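Local structure of myosin-2 (Saccharomyces cerevisiae, 6IXO) at residues Phe208-Ile212 with Val229-Leu234; Leu166-Leu170 with Ile205-Phe209; Val264-Glu268 with Leu283-Ile287; Val37-Val42 with Trp214-Phe219. The protein transports organelles and other cargo along actin cables as a class V myosin motor, this chain being its globular cargo-binding tail domain. All coordinates share one frame; numbering follows the deposited sequence.

Contact 1. Residues Phe208-Ile212 with Val229-Leu234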
loop_
_atom_site.group_PDB
_atom_site.type_symbol
_atom_site.label_atom_id
_atom_site.label_comp_id
_atom_site.label_asym_id
_atom_site.label_seq_id
_atom_site.Cartn_x
_atom_site.Cartn_y
_atom_site.Cartn_z
ATOM N N PHE A 208 8.117 9.225 4.839
ATOM C CA PHE A 208 7.349 8.411 3.900
ATOM C C PHE A 208 6.508 7.344 4.602
ATOM O O PHE A 208 5.304 7.202 4.335
ATOM C CB PHE A 208 8.341 7.782 2.890
ATOM C CG PHE A 208 7.741 6.746 1.950
ATOM C CD1 PHE A 208 7.418 7.091 0.650
ATOM C CD2 PHE A 208 7.570 5.418 2.349
ATOM C CE1 PHE A 208 6.906 6.115 -0.255
ATOM C CE2 PHE A 208 7.076 4.458 1.473
ATOM C CZ PHE A 208 6.743 4.806 0.164
ATOM N N PHE A 209 7.136 6.565 5.474
ATOM C CA PHE A 209 6.377 5.582 6.244
ATOM C C PHE A 209 5.400 6.251 7.238
ATOM O O PHE A 209 4.257 5.777 7.420
ATOM C CB PHE A 209 7.317 4.635 6.999
ATOM C CG PHE A 209 7.879 3.568 6.140
ATOM C CD1 PHE A 209 7.134 2.433 5.842
ATOM C CD2 PHE A 209 9.156 3.708 5.579
ATOM C CE1 PHE A 209 7.642 1.436 5.008
ATOM C CE2 PHE A 209 9.679 2.718 4.742
ATOM C CZ PHE A 209 8.924 1.577 4.450
ATOM N N ASN A 210 5.800 7.353 7.867
ATOM C CA ASN A 210 4.819 8.074 8.703
ATOM C C ASN A 210 3.558 8.495 7.944
ATOM O O ASN A 210 2.444 8.512 8.487
ATOM C CB ASN A 210 5.433 9.319 9.283
ATOM C CG ASN A 210 5.926 9.094 10.654
ATOM O OD1 ASN A 210 5.233 8.477 11.464
ATOM N ND2 ASN A 210 7.127 9.578 10.942
ATOM N N SER A 211 3.763 8.884 6.698
ATOM C CA SER A 211 2.657 9.358 5.870
ATOM C C SER A 211 1.719 8.192 5.585
ATOM O O SER A 211 0.494 8.339 5.637
ATOM C CB SER A 211 3.205 9.981 4.586
ATOM O OG SER A 211 2.148 10.442 3.758
ATOM N N ILE A 212 2.283 7.013 5.312
ATOM C CA ILE A 212 1.425 5.838 5.159
ATOM C C ILE A 212 0.655 5.589 6.436
ATOM O O ILE A 212 -0.566 5.405 6.417
ATOM C CB ILE A 212 2.225 4.610 4.805
ATOM C CG1 ILE A 212 2.818 4.786 3.403
ATOM C CG2 ILE A 212 1.337 3.352 4.770
ATOM C CD1 ILE A 212 3.785 3.679 3.026
ATOM N N VAL A 229 0.793 -3.546 3.789
ATOM C CA VAL A 229 1.489 -2.578 2.957
ATOM C C VAL A 229 2.901 -2.337 3.492
ATOM O O VAL A 229 3.892 -2.382 2.766
ATOM C CB VAL A 229 0.736 -1.247 2.926
ATOM C CG1 VAL A 229 1.643 -0.137 2.321
ATOM C CG2 VAL A 229 -0.592 -1.427 2.143
ATOM N N VAL A 230 3.001 -2.103 4.792
ATOM C CA VAL A 230 4.311 -1.754 5.319
ATOM C C VAL A 230 5.272 -2.937 5.363
ATOM O O VAL A 230 6.488 -2.788 5.098
ATOM C CB VAL A 230 4.150 -1.129 6.739
ATOM C CG1 VAL A 230 5.558 -0.939 7.391
ATOM C CG2 VAL A 230 3.455 0.221 6.573
ATOM N N THR A 231 4.772 -4.128 5.683
ATOM C CA THR A 231 5.596 -5.339 5.663
ATOM C C THR A 231 6.163 -5.583 4.258
ATOM O O THR A 231 7.345 -5.950 4.061
ATOM C CB THR A 231 4.754 -6.557 6.118
ATOM O OG1 THR A 231 4.509 -6.451 7.526
ATOM C CG2 THR A 231 5.486 -7.861 5.823
ATOM N N THR A 232 5.292 -5.406 3.261
ATOM C CA THR A 232 5.751 -5.555 1.850
ATOM C C THR A 232 6.846 -4.533 1.547
ATOM O O THR A 232 7.892 -4.857 0.975
ATOM C CB THR A 232 4.581 -5.377 0.845
ATOM O OG1 THR A 232 3.616 -6.400 1.071
ATOM C CG2 THR A 232 5.078 -5.473 -0.625
ATOM N N LEU A 233 6.649 -3.304 1.990
ATOM C CA LEU A 233 7.636 -2.266 1.661
ATOM C C LEU A 233 8.967 -2.421 2.423
ATOM O O LEU A 233 10.047 -2.165 1.856
ATOM C CB LEU A 233 7.050 -0.878 1.929
ATOM C CG LEU A 233 5.885 -0.535 0.964
ATOM C CD1 LEU A 233 5.284 0.819 1.316
ATOM C CD2 LEU A 233 6.283 -0.555 -0.555
ATOM N N LEU A 234 8.892 -2.801 3.695
ATOM C CA LEU A 234 10.109 -3.048 4.484
ATOM C C LEU A 234 10.932 -4.199 3.914
ATOM O O LEU A 234 12.167 -4.116 3.814
ATOM C CB LEU A 234 9.746 -3.371 5.943
ATOM C CG LEU A 234 9.161 -2.183 6.705
ATOM C CD1 LEU A 234 8.634 -2.641 8.054
ATOM C CD2 LEU A 234 10.214 -1.041 6.870
#
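Leu-234 N donates to Val-230 O at 2.8 Å, a helical bond that keeps these two residues one turn apart, both of whose side chains the ring of Phe-209 from the neighbouring helix touches. CE1 of that ring approaches Val-230 CG1 at 4.0 Å and Leu-233 CB at 3.9 Å, while CZ goes on to Leu-234 CD2 at 3.8 Å. With CG opposite the carbonyl carbon (chi1 -79°), the ring extends across the gap, although its CA-CB bond does not aim straight at the partner helix. The two helices, 202-218 and 223-247, are consecutive and joined by a very short connection, so they form an antiparallel helical hairpin (162° between the local directions) within the all-helical tail domain. Their local axes stay 11.5 Å apart, a spacing bridged here mainly by Phe-209, Ile-212 and Leu-233. The last two reach toward each other tip to tip, CD1 to CD1 at 3.7 Å. The same methyl of Leu-233 also lies 4.1 Å from Phe-208 CE2, at the edge of that ring and near its plane. Lower down the isoleucine, the CG2 branch is placed for valines, meeting Val-230 CG2 at 4.2 Å and, slightly farther off, Val-229 CG1; beta-branched side chains suit this spot because they fill width close to the backbone. Phe-209 also touches Leu-267 of helix 254-273, on the same side as Leu-234, and Ile-98 of helix 97-124 packs against Phe-208 and Ile-212.

Contact 2. Residues Leu166-Leu170 with Ile205-Phe209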
loop_
_atom_site.group_PDB
_atom_site.type_symbol
_atom_site.label_atom_id
_atom_site.label_comp_id
_atom_site.label_asym_id
_atom_site.label_seq_id
_atom_site.Cartn_x
_atom_site.Cartn_y
_atom_site.Cartn_z
ATOM N N LEU A 166 4.511 2.810 -4.874
ATOM C CA LEU A 166 5.202 2.995 -3.596
ATOM C C LEU A 166 6.605 2.383 -3.623
ATOM O O LEU A 166 7.546 3.004 -3.159
ATOM C CB LEU A 166 4.427 2.357 -2.442
ATOM C CG LEU A 166 3.078 3.056 -2.156
ATOM C CD1 LEU A 166 2.481 2.319 -0.981
ATOM C CD2 LEU A 166 3.213 4.556 -1.780
ATOM N N GLN A 167 6.718 1.158 -4.123
ATOM C CA GLN A 167 8.032 0.528 -4.255
ATOM C C GLN A 167 8.994 1.365 -5.080
ATOM O O GLN A 167 10.173 1.505 -4.705
ATOM C CB GLN A 167 7.904 -0.866 -4.881
ATOM C CG GLN A 167 7.173 -1.884 -3.962
ATOM C CD GLN A 167 7.297 -3.312 -4.482
ATOM O OE1 GLN A 167 7.281 -3.538 -5.673
ATOM N NE2 GLN A 167 7.446 -4.266 -3.579
ATOM N N LYS A 168 8.535 1.893 -6.218
ATOM C CA LYS A 168 9.434 2.706 -7.049
ATOM C C LYS A 168 9.908 3.959 -6.319
ATOM O O LYS A 168 11.041 4.378 -6.495
ATOM C CB LYS A 168 8.766 3.111 -8.365
ATOM C CG LYS A 168 8.256 1.938 -9.192
ATOM C CD LYS A 168 9.379 0.999 -9.617
ATOM C CE LYS A 168 8.842 -0.187 -10.455
ATOM N NZ LYS A 168 8.271 0.226 -11.777
ATOM N N GLN A 169 9.034 4.603 -5.551
ATOM C CA GLN A 169 9.460 5.768 -4.771
ATOM C C GLN A 169 10.504 5.366 -3.776
ATOM O O GLN A 169 11.449 6.116 -3.529
ATOM C CB GLN A 169 8.278 6.415 -4.012
ATOM C CG GLN A 169 7.391 7.257 -4.919
ATOM C CD GLN A 169 6.602 8.338 -4.161
ATOM O OE1 GLN A 169 6.561 8.345 -2.927
ATOM N NE2 GLN A 169 5.996 9.276 -4.909
ATOM N N LEU A 170 10.359 4.171 -3.207
ATOM C CA LEU A 170 11.448 3.668 -2.338
ATOM C C LEU A 170 12.712 3.264 -3.078
ATOM O O LEU A 170 13.827 3.440 -2.560
ATOM C CB LEU A 170 10.967 2.486 -1.506
ATOM C CG LEU A 170 10.082 2.873 -0.341
ATOM C CD1 LEU A 170 9.444 1.598 0.204
ATOM C CD2 LEU A 170 10.861 3.600 0.770
ATOM N N ILE A 205 12.869 8.865 4.555
ATOM C CA ILE A 205 12.269 7.534 4.608
ATOM C C ILE A 205 11.254 7.443 5.746
ATOM O O ILE A 205 10.155 6.870 5.597
ATOM C CB ILE A 205 13.350 6.444 4.799
ATOM C CG1 ILE A 205 14.329 6.479 3.618
ATOM C CG2 ILE A 205 12.710 5.067 4.886
ATOM C CD1 ILE A 205 13.624 6.335 2.209
ATOM N N LEU A 206 11.627 7.992 6.900
ATOM C CA LEU A 206 10.689 7.991 8.014
ATOM C C LEU A 206 9.436 8.816 7.681
ATOM O O LEU A 206 8.316 8.421 8.017
ATOM C CB LEU A 206 11.381 8.539 9.270
ATOM C CG LEU A 206 12.481 7.570 9.703
ATOM C CD1 LEU A 206 13.277 8.220 10.818
ATOM C CD2 LEU A 206 11.860 6.306 10.197
ATOM N N THR A 207 9.626 9.965 7.030
ATOM C CA THR A 207 8.493 10.801 6.616
ATOM C C THR A 207 7.538 9.996 5.742
ATOM O O THR A 207 6.313 10.052 5.887
ATOM C CB THR A 207 8.981 12.035 5.849
ATOM O OG1 THR A 207 9.635 12.904 6.764
ATOM C CG2 THR A 207 7.809 12.786 5.201
ATOM N N PHE A 208 8.117 9.225 4.839
ATOM C CA PHE A 208 7.349 8.411 3.900
ATOM C C PHE A 208 6.508 7.344 4.602
ATOM O O PHE A 208 5.304 7.202 4.335
ATOM C CB PHE A 208 8.341 7.782 2.890
ATOM C CG PHE A 208 7.741 6.746 1.950
ATOM C CD1 PHE A 208 7.418 7.091 0.650
ATOM C CD2 PHE A 208 7.570 5.418 2.349
ATOM C CE1 PHE A 208 6.906 6.115 -0.255
ATOM C CE2 PHE A 208 7.076 4.458 1.473
ATOM C CZ PHE A 208 6.743 4.806 0.164
ATOM N N PHE A 209 7.136 6.565 5.474
ATOM C CA PHE A 209 6.377 5.582 6.244
ATOM C C PHE A 209 5.400 6.251 7.238
ATOM O O PHE A 209 4.257 5.777 7.420
ATOM C CB PHE A 209 7.317 4.635 6.999
ATOM C CG PHE A 209 7.879 3.568 6.140
ATOM C CD1 PHE A 209 7.134 2.433 5.842
ATOM C CD2 PHE A 209 9.156 3.708 5.579
ATOM C CE1 PHE A 209 7.642 1.436 5.008
ATOM C CE2 PHE A 209 9.679 2.718 4.742
ATOM C CZ PHE A 209 8.924 1.577 4.450
#
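Phe-208 projects from helix 202-218 straight into helix 134-180, and its ring is the centrepiece of an antiparallel helix-helix packing in the tail domain's interior (168° between the local directions). Its first torsion, 172°, puts CG opposite the backbone nitrogen and sends the ring outward from the helix toward Leu-170. That leucine makes a CH-pi contact: CD2 sits over one face, 4.2 Å from the ring centroid and 22° off the normal. A branched side chain serves well here, since CG also touches the rim at CE2 (3.9 Å) while CD2 reaches on to Ile-205 CD1 and Phe-209 CE2. Ile-205 meets it by folding CD1 back (chi2 -55°) rather than extending it. Leu-166 covers another part of the ring, its CD2 lying 4.0 Å from CZ. Replacing Phe-208 by an alanine would probably leave Leu-170 and Leu-166 facing a gap and the side chain of Gln-169 without its aromatic neighbour. Gln-169 is the polar member of the group. Its NE2 is spent on the carbonyl oxygen of Gly-94, which probably fixes the turn of the amide about its last bond, and the amide plane stands 50° from the ring. The other end of that amide, OE1, comes to the ring edge in the plane, where the slightly positive C-H rim suits an oxygen, 3.5 Å from Phe-208 CE1.

Contact 3. Residues Val264-Glu268 with Leu283-Ile287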
loop_
_atom_site.group_PDB
_atom_site.type_symbol
_atom_site.label_atom_id
_atom_site.label_comp_id
_atom_site.label_asym_id
_atom_site.label_seq_id
_atom_site.Cartn_x
_atom_site.Cartn_y
_atom_site.Cartn_z
ATOM N N VAL A 264 19.401 1.871 9.901
ATOM C CA VAL A 264 18.456 0.770 10.028
ATOM C C VAL A 264 17.720 0.734 11.372
ATOM O O VAL A 264 16.501 0.448 11.445
ATOM C CB VAL A 264 19.190 -0.584 9.811
ATOM C CG1 VAL A 264 18.238 -1.746 9.876
ATOM C CG2 VAL A 264 19.837 -0.566 8.443
ATOM N N THR A 265 18.443 1.005 12.457
ATOM C CA THR A 265 17.810 0.980 13.764
ATOM C C THR A 265 16.700 2.021 13.798
ATOM O O THR A 265 15.639 1.794 14.400
ATOM C CB THR A 265 18.844 1.264 14.892
ATOM O OG1 THR A 265 19.851 0.251 14.811
ATOM C CG2 THR A 265 18.191 1.223 16.282
ATOM N N ARG A 266 16.904 3.170 13.175
ATOM C CA ARG A 266 15.859 4.198 13.243
ATOM C C ARG A 266 14.573 3.680 12.587
ATOM O O ARG A 266 13.477 3.942 13.055
ATOM C CB ARG A 266 16.314 5.493 12.577
ATOM C CG ARG A 266 17.390 6.262 13.392
ATOM C CD ARG A 266 18.067 7.339 12.534
ATOM N NE ARG A 266 17.152 8.408 12.115
ATOM C CZ ARG A 266 17.506 9.407 11.308
ATOM N NH1 ARG A 266 18.752 9.481 10.845
ATOM N NH2 ARG A 266 16.626 10.336 10.972
ATOM N N LEU A 267 14.720 2.935 11.512
ATOM C CA LEU A 267 13.544 2.416 10.803
ATOM C C LEU A 267 12.911 1.322 11.643
ATOM O O LEU A 267 11.693 1.256 11.805
ATOM C CB LEU A 267 13.936 1.901 9.410
ATOM C CG LEU A 267 12.776 1.550 8.470
ATOM C CD1 LEU A 267 11.753 2.717 8.327
ATOM C CD2 LEU A 267 13.369 1.188 7.106
ATOM N N GLU A 268 13.731 0.482 12.241
ATOM C CA GLU A 268 13.218 -0.544 13.151
ATOM C C GLU A 268 12.495 0.028 14.381
ATOM O O GLU A 268 11.475 -0.523 14.837
ATOM C CB GLU A 268 14.390 -1.456 13.564
ATOM C CG GLU A 268 14.059 -2.639 14.436
ATOM C CD GLU A 268 15.359 -3.364 14.891
ATOM O OE1 GLU A 268 16.409 -2.692 14.981
ATOM O OE2 GLU A 268 15.340 -4.588 15.130
ATOM N N LEU A 283 13.707 -6.655 8.256
ATOM C CA LEU A 283 14.939 -5.896 7.939
ATOM C C LEU A 283 16.170 -6.708 8.267
ATOM O O LEU A 283 17.289 -6.172 8.386
ATOM C CB LEU A 283 14.981 -4.556 8.708
ATOM C CG LEU A 283 13.838 -3.569 8.417
ATOM C CD1 LEU A 283 13.744 -2.493 9.509
ATOM C CD2 LEU A 283 14.064 -2.957 7.050
ATOM N N GLN A 284 15.967 -7.999 8.431
ATOM C CA GLN A 284 17.035 -8.809 8.997
ATOM C C GLN A 284 18.303 -8.821 8.145
ATOM O O GLN A 284 19.390 -8.980 8.678
ATOM C CB GLN A 284 16.560 -10.249 9.221
ATOM C CG GLN A 284 16.004 -10.545 10.624
ATOM C CD GLN A 284 16.793 -9.903 11.771
ATOM O OE1 GLN A 284 17.895 -10.341 12.115
ATOM N NE2 GLN A 284 16.218 -8.867 12.370
ATOM N N HIS A 285 18.198 -8.694 6.828
ATOM C CA HIS A 285 19.437 -8.774 6.059
ATOM C C HIS A 285 20.267 -7.555 6.272
ATOM O O HIS A 285 21.497 -7.655 6.303
ATOM C CB HIS A 285 19.164 -8.960 4.556
ATOM C CG HIS A 285 18.394 -10.207 4.253
ATOM N ND1 HIS A 285 17.022 -10.213 4.058
ATOM C CD2 HIS A 285 18.793 -11.498 4.159
ATOM C CE1 HIS A 285 16.614 -11.447 3.829
ATOM N NE2 HIS A 285 17.667 -12.250 3.880
ATOM N N LEU A 286 19.617 -6.399 6.338
ATOM C CA LEU A 286 20.338 -5.143 6.659
ATOM C C LEU A 286 20.861 -5.159 8.094
ATOM O O LEU A 286 22.026 -4.788 8.386
ATOM C CB LEU A 286 19.417 -3.929 6.478
ATOM C CG LEU A 286 19.047 -3.672 5.027
ATOM C CD1 LEU A 286 18.061 -2.519 4.983
ATOM C CD2 LEU A 286 20.368 -3.304 4.267
ATOM N N ILE A 287 20.015 -5.600 9.015
ATOM C CA ILE A 287 20.464 -5.617 10.426
ATOM C C ILE A 287 21.704 -6.549 10.560
ATOM O O ILE A 287 22.732 -6.218 11.198
ATOM C CB ILE A 287 19.315 -6.073 11.357
ATOM C CG1 ILE A 287 18.237 -4.975 11.417
ATOM C CG2 ILE A 287 19.843 -6.516 12.784
ATOM C CD1 ILE A 287 16.886 -5.441 12.083
#
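Val-264 of helix 254-273 packs against Ile-287 and Leu-286 in the first turn of helix 284-294, and four residues further on Glu-268 meets Leu-283, so the two helices pass each other in opposite senses within the DIL region of the tail domain. Apolar contacts dominate. The two methyls of Val-264 divide the work: CG1, opposite the backbone nitrogen (chi1 -178°), presses on Ile-287 CG1 at 3.6 Å, and CG2 meets Leu-286 CB at 3.9 Å. A valine suits this place because the backbones come close, 6.7 Å between the CA atoms of Val-264 and Ile-287, so a short branched side chain is enough to fill the space. Where they are more widely spaced, Leu-283 spans the distance with its two methyls, CD2 approaching Leu-267 CD2 at 4.2 Å and CD1 lying against the backbone of Glu-268, 4.0 Å from its N. That nitrogen is already committed to Val-264 O, so a methyl beside it probably costs little. Backbone and polar bonds set the ends. Leu-283 is the N-cap residue, and its carbonyl oxygen accepts Ile-287 N; the opening of this helix is held in addition by Asp-238 of helix 223-247, whose carboxylate takes the N-H of Leu-286 and ND1 of His-285. The carboxylate of Glu-268 belongs to both kinds of contact. Its extended chain crosses Ile-287 at about a right angle, and while OE2 is hydrogen-bonded to Thr-280 OG1, the same oxygen also rests 3.5 Å from Ile-287 CD1.

Contact 4. Residues Val37-Val42 with Trp214-Phe219. With SO4 (sulfate ion), chain B.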
loop_
_atom_site.group_PDB
_atom_site.type_symbol
_atom_site.label_atom_id
_atom_site.label_comp_id
_atom_site.label_asym_id
_atom_site.label_seq_id
_atom_site.Cartn_x
_atom_site.Cartn_y
_atom_site.Cartn_z
ATOM N N VAL A 37 -8.615 15.167 -1.512
ATOM C CA VAL A 37 -8.373 14.333 -0.360
ATOM C C VAL A 37 -8.404 15.209 0.891
ATOM O O VAL A 37 -7.898 16.319 0.868
ATOM C CB VAL A 37 -6.978 13.602 -0.501
ATOM C CG1 VAL A 37 -6.724 12.749 0.687
ATOM C CG2 VAL A 37 -6.965 12.736 -1.747
ATOM N N PRO A 38 -9.000 14.734 1.991
ATOM C CA PRO A 38 -8.891 15.555 3.214
ATOM C C PRO A 38 -7.529 15.427 3.899
ATOM O O PRO A 38 -6.812 14.478 3.617
ATOM C CB PRO A 38 -9.983 14.989 4.116
ATOM C CG PRO A 38 -10.147 13.575 3.648
ATOM C CD PRO A 38 -9.956 13.627 2.152
ATOM N N ASP A 39 -7.209 16.340 4.817
ATOM C CA ASP A 39 -5.922 16.332 5.526
ATOM C C ASP A 39 -5.740 15.170 6.516
ATOM O O ASP A 39 -6.672 14.802 7.226
ATOM C CB ASP A 39 -5.745 17.660 6.266
ATOM C CG ASP A 39 -4.857 18.628 5.517
ATOM O OD1 ASP A 39 -4.451 18.304 4.379
ATOM O OD2 ASP A 39 -4.570 19.714 6.064
ATOM N N ALA A 40 -4.527 14.612 6.578
ATOM C CA ALA A 40 -4.222 13.532 7.529
ATOM C C ALA A 40 -3.078 13.890 8.511
ATOM O O ALA A 40 -2.196 14.688 8.185
ATOM C CB ALA A 40 -3.884 12.266 6.784
ATOM N N GLY A 41 -3.106 13.294 9.707
ATOM C CA GLY A 41 -2.135 13.608 10.744
ATOM C C GLY A 41 -2.658 13.521 12.169
ATOM O O GLY A 41 -3.858 13.288 12.408
ATOM N N VAL A 42 -1.753 13.759 13.120
ATOM C CA VAL A 42 -2.004 13.507 14.540
ATOM C C VAL A 42 -3.182 14.292 15.143
ATOM O O VAL A 42 -3.963 13.732 15.913
ATOM C CB VAL A 42 -0.725 13.790 15.392
ATOM C CG1 VAL A 42 -0.134 15.159 15.066
ATOM C CG2 VAL A 42 -1.031 13.660 16.885
ATOM N N TRP A 214 -0.191 7.643 8.982
ATOM C CA TRP A 214 -1.213 8.632 9.385
ATOM C C TRP A 214 -2.377 8.720 8.397
ATOM O O TRP A 214 -3.510 8.965 8.812
ATOM C CB TRP A 214 -0.581 10.007 9.573
ATOM C CG TRP A 214 0.084 10.104 10.884
ATOM C CD1 TRP A 214 1.444 10.172 11.134
ATOM C CD2 TRP A 214 -0.562 10.067 12.160
ATOM N NE1 TRP A 214 1.654 10.218 12.497
ATOM C CE2 TRP A 214 0.443 10.151 13.143
ATOM C CE3 TRP A 214 -1.905 9.978 12.564
ATOM C CZ2 TRP A 214 0.152 10.148 14.511
ATOM C CZ3 TRP A 214 -2.189 9.980 13.911
ATOM C CH2 TRP A 214 -1.167 10.062 14.873
ATOM N N CYS A 215 -2.113 8.489 7.098
ATOM C CA CYS A 215 -3.204 8.482 6.088
ATOM C C CYS A 215 -4.124 7.307 6.349
ATOM O O CYS A 215 -5.369 7.433 6.334
ATOM C CB CYS A 215 -2.626 8.422 4.642
ATOM S SG CYS A 215 -1.959 10.030 4.134
ATOM N N MET A 216 -3.526 6.148 6.614
ATOM C CA MET A 216 -4.325 4.968 6.949
ATOM C C MET A 216 -5.084 5.116 8.243
ATOM O O MET A 216 -6.272 4.748 8.329
ATOM C CB MET A 216 -3.438 3.737 7.005
ATOM C CG MET A 216 -2.910 3.450 5.609
ATOM S SD MET A 216 -2.736 1.706 5.371
ATOM C CE MET A 216 -2.221 1.651 3.661
ATOM N N LYS A 217 -4.425 5.664 9.259
ATOM C CA LYS A 217 -5.122 5.927 10.523
ATOM C C LYS A 217 -6.276 6.945 10.373
ATOM O O LYS A 217 -7.433 6.717 10.827
ATOM C CB LYS A 217 -4.103 6.421 11.571
ATOM C CG LYS A 217 -4.713 6.566 12.947
ATOM C CD LYS A 217 -3.677 6.505 14.064
ATOM C CE LYS A 217 -4.395 6.405 15.427
ATOM N NZ LYS A 217 -3.471 6.036 16.544
ATOM N N SER A 218 -5.968 8.074 9.736
ATOM C CA SER A 218 -6.937 9.164 9.652
ATOM C C SER A 218 -8.071 8.779 8.737
ATOM O O SER A 218 -9.204 9.243 8.942
ATOM C CB SER A 218 -6.318 10.460 9.149
ATOM O OG SER A 218 -5.359 10.972 10.063
ATOM N N PHE A 219 -7.776 7.960 7.719
ATOM C CA PHE A 219 -8.818 7.610 6.743
ATOM C C PHE A 219 -9.557 6.348 7.146
ATOM O O PHE A 219 -10.257 5.761 6.316
ATOM C CB PHE A 219 -8.249 7.431 5.322
ATOM C CG PHE A 219 -7.703 8.698 4.720
ATOM C CD1 PHE A 219 -7.774 9.907 5.415
ATOM C CD2 PHE A 219 -7.076 8.676 3.468
ATOM C CE1 PHE A 219 -7.243 11.081 4.885
ATOM C CE2 PHE A 219 -6.551 9.839 2.928
ATOM C CZ PHE A 219 -6.634 11.052 3.644
HETATM S S SO4 B . 4.439 9.985 14.909
HETATM O O1 SO4 B . 5.816 9.565 15.148
HETATM O O2 SO4 B . 4.420 11.130 14.002
HETATM O O3 SO4 B . 3.818 10.346 16.180
HETATM O O4 SO4 B . 3.694 8.887 14.306
#
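The loop between helices 20-32 and 48-51 lies in extended form along the last turn of helix 202-218, bringing the N-terminal part of the tail domain onto it. Gly-41 N gives a long but nearly straight hydrogen bond to Ser-218 OG (3.3 Å, 173°). Ser-218 is well chosen: its short side chain, with OG opposite the carbonyl carbon (chi1 -65°), stands at the helix surface where the loop backbone passes. Glycine is required next to it, because at its backbone angles a side chain would jam against the preceding carbonyl. Gly-41 C then lies 3.6 Å from Trp-214 CE3, and Val-42, itself poorly ordered, places CA over the face of the six-membered ring in a CH-pi contact, 3.8 Å from its centroid. An alanine in place of Trp-214 would probably leave Val-42 and the Gly-41 backbone without the flat surface they lie on. At the other end, Phe-219 receives Pro-38 O at its edge, 3.4 Å from CZ, and Pro-38 CG packs on CE1 at 4.0 Å. Small Ala-40 fits between, its CB 4.0 Å from Cys-215 SG. Trp-214 NE1 makes two weak hydrogen bonds to a sulfate, probably from the crystallisation liquor and also bound by His-274. With one hydrogen bond between loop and helix and otherwise ring and methyl contacts, the loop is held chiefly by shape and aromatic surface.

How the contacts relate
Three of the four contacts use helix 202-218: contacts 1 and 2 overlap in its middle, and contact 4 takes its C-terminal end. Contacts 1 and 2 are core packing and share Phe-208 and Phe-209; helices 134-180 and 223-247 both lie against this helix and also touch one another, Leu-233 CB reaching Leu-170 CD1 at 3.9 Å. Contact 3, also largely buried, continues that core through Leu-267, which packs on Phe-209 and Leu-234, but it admits a carboxylate at its margin. Contact 4, about 26 Å from contact 3 between centres, is the most open: backbone, glycine and proline replace helix-to-helix packing, and it has the only hydrogen bond between paired segments.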